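Local coordinates for crispr-associated endoribonuclease CAS2 (Thermococcus onnurineus, PDB 5G4D), which probably acts as a magnesium-dependent endoribonuclease on single-stranded RNA, and as a homodimer probably joins a Cas1 dimer in CRISPR adaptation, at residues A[28-31]-A[35-38]. Sequence-based numbering, arbitrary orientation.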
ATOM      1  N   LEU A  28       1.206  12.409   7.093  1.00 19.50           N
ATOM      2  CA  LEU A  28       0.312  11.262   7.090  1.00 17.28           C
ATOM      3  C   LEU A  28       0.702  10.271   8.183  1.00 19.59           C
ATOM      4  O   LEU A  28       1.790  10.335   8.764  1.00 21.80           O
ATOM      5  CB  LEU A  28       0.320  10.570   5.717  1.00 17.80           C
ATOM      6  CG  LEU A  28      -0.217  11.378   4.532  1.00 17.81           C
ATOM      7  CD1 LEU A  28       0.022  10.642   3.237  1.00 16.75           C
ATOM      8  CD2 LEU A  28      -1.711  11.666   4.712  1.00 16.30           C
ATOM      9  N   HIS A  29      -0.201   9.328   8.437  1.00 20.63           N
ATOM     10  CA  HIS A  29       0.036   8.268   9.406  1.00 21.90           C
ATOM     11  C   HIS A  29       0.907   7.173   8.794  1.00 22.28           C
ATOM     12  O   HIS A  29       0.648   6.707   7.682  1.00 19.24           O
ATOM     13  CB  HIS A  29      -1.293   7.672   9.874  1.00 22.78           C
ATOM     14  CG  HIS A  29      -2.197   8.645  10.562  1.00 32.68           C
ATOM     15  ND1 HIS A  29      -1.958   9.116  11.837  1.00 37.16           N
ATOM     16  CD2 HIS A  29      -3.359   9.214  10.163  1.00 31.89           C
ATOM     17  CE1 HIS A  29      -2.928   9.943  12.187  1.00 37.24           C
ATOM     18  NE2 HIS A  29      -3.794  10.017  11.189  1.00 38.12           N
ATOM     19  N   TRP A  30       1.936   6.757   9.522  1.00 20.46           N
ATOM     20  CA  TRP A  30       2.805   5.680   9.066  1.00 18.61           C
ATOM     21  C   TRP A  30       2.151   4.336   9.384  1.00 22.85           C
ATOM     22  O   TRP A  30       1.853   4.048  10.549  1.00 26.05           O
ATOM     23  CB  TRP A  30       4.175   5.802   9.731  1.00 23.61           C
ATOM     24  CG  TRP A  30       5.151   4.748   9.321  1.00 22.96           C
ATOM     25  CD1 TRP A  30       5.992   4.783   8.247  1.00 21.98           C
ATOM     26  CD2 TRP A  30       5.404   3.501   9.986  1.00 31.25           C
ATOM     27  NE1 TRP A  30       6.751   3.644   8.198  1.00 25.73           N
ATOM     28  CE2 TRP A  30       6.410   2.835   9.254  1.00 27.72           C
ATOM     29  CE3 TRP A  30       4.876   2.882  11.125  1.00 31.71           C
ATOM     30  CZ2 TRP A  30       6.902   1.583   9.627  1.00 32.84           C
ATOM     31  CZ3 TRP A  30       5.367   1.635  11.495  1.00 34.25           C
ATOM     32  CH2 TRP A  30       6.364   1.000  10.745  1.00 32.97           C
ATOM     33  N   VAL A  31       1.908   3.523   8.355  1.00 19.01           N
ATOM     34  CA  VAL A  31       1.206   2.242   8.521  1.00 19.27           C
ATOM     35  C   VAL A  31       2.189   1.099   8.725  1.00 23.62           C
ATOM     36  O   VAL A  31       2.052   0.294   9.651  1.00 21.68           O
ATOM     37  CB  VAL A  31       0.298   1.975   7.298  1.00 18.77           C
ATOM     38  CG1 VAL A  31      -0.377   0.589   7.389  1.00 21.71           C
ATOM     39  CG2 VAL A  31      -0.722   3.084   7.122  1.00 19.09           C
ATOM     40  N   VAL A  35       4.507   2.589   3.623  1.00 16.38           N
ATOM     41  CA  VAL A  35       3.067   2.803   3.479  1.00 13.51           C
ATOM     42  C   VAL A  35       2.620   3.887   4.446  1.00 15.22           C
ATOM     43  O   VAL A  35       2.911   3.806   5.643  1.00 16.16           O
ATOM     44  CB  VAL A  35       2.265   1.519   3.747  1.00 16.93           C
ATOM     45  CG1 VAL A  35       0.761   1.779   3.516  1.00 15.03           C
ATOM     46  CG2 VAL A  35       2.792   0.363   2.889  1.00 16.00           C
ATOM     47  N   PHE A  36       1.868   4.863   3.936  1.00 13.64           N
ATOM     48  CA  PHE A  36       1.277   5.935   4.735  1.00 13.46           C
ATOM     49  C   PHE A  36      -0.193   6.093   4.368  1.00 14.71           C
ATOM     50  O   PHE A  36      -0.618   5.747   3.260  1.00 15.49           O
ATOM     51  CB  PHE A  36       2.004   7.289   4.532  1.00 13.71           C
ATOM     52  CG  PHE A  36       3.378   7.350   5.158  1.00 15.05           C
ATOM     53  CD1 PHE A  36       4.463   6.762   4.538  1.00 12.77           C
ATOM     54  CD2 PHE A  36       3.576   8.011   6.366  1.00 18.30           C
ATOM     55  CE1 PHE A  36       5.740   6.803   5.117  1.00 17.79           C
ATOM     56  CE2 PHE A  36       4.848   8.074   6.958  1.00 18.87           C
ATOM     57  CZ  PHE A  36       5.929   7.476   6.329  1.00 19.63           C
ATOM     58  N   GLU A  37      -0.985   6.632   5.301  1.00 14.36           N
ATOM     59  CA  GLU A  37      -2.376   6.934   4.974  1.00 13.86           C
ATOM     60  C   GLU A  37      -2.892   8.081   5.840  1.00 17.33           C
ATOM     61  O   GLU A  37      -2.335   8.383   6.898  1.00 18.27           O
ATOM     62  CB  GLU A  37      -3.285   5.700   5.125  1.00 15.52           C
ATOM     63  CG  GLU A  37      -3.475   5.196   6.548  1.00 19.92           C
ATOM     64  CD  GLU A  37      -4.480   4.054   6.634  1.00 16.49           C
ATOM     65  OE1 GLU A  37      -5.700   4.345   6.666  1.00 22.48           O
ATOM     66  OE2 GLU A  37      -4.054   2.881   6.672  1.00 20.12           O
ATOM     67  N   GLY A  38      -3.972   8.699   5.385  1.00 16.53           N
ATOM     68  CA  GLY A  38      -4.625   9.742   6.163  1.00 18.67           C
ATOM     69  C   GLY A  38      -5.525  10.629   5.333  1.00 17.89           C
ATOM     70  O   GLY A  38      -5.559  10.579   4.102  1.00 16.23           O
TER
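Leu28 lays its CB 3.9 Å from Phe36 CB, while its CD2 methyl rests against the backbone of Gly38. At His29 the two strands exchange a pair of backbone hydrogen bonds: His29 N donates to Glu37 O over 2.8 Å, and Glu37 N returns a bond of 2.9 Å to His29 O. The same His29 carbonyl also takes a CA-H...O contact from Phe36. Trp30 and Phe36 form the adjoining antiparallel non-hydrogen-bonded pair, and their rings meet as an offset edge-to-face pair with planes at 77°. With CG anti to the backbone N (chi1 -179°), Trp30 turns the edge of its five-membered ring toward the Phe36 face. Trp30 CD1 comes within 3.3 Å of Phe36 CZ. Val31 closes the hairpin end with a fairly straight bond from its N to Val35 O (2.9 Å), and its CG2 methyl lies across the Glu37 side chain, 3.4 Å from OE2. In that carboxylate, OE1 takes a hydrogen bond with Tyr5 and a salt bridge with Arg74, and OE2 a hydrogen bond with Tyr66 of the second subunit. Strand 29-32 is the outermost strand of this chain's four-stranded antiparallel sheet, part of the ferredoxin-like Cas2 fold; strand 35-40 pairs onward with strand 4-11, helix 17-25 packs on Phe36 through Leu24 and Arg25, and Val31 and Val35 touch the second subunit.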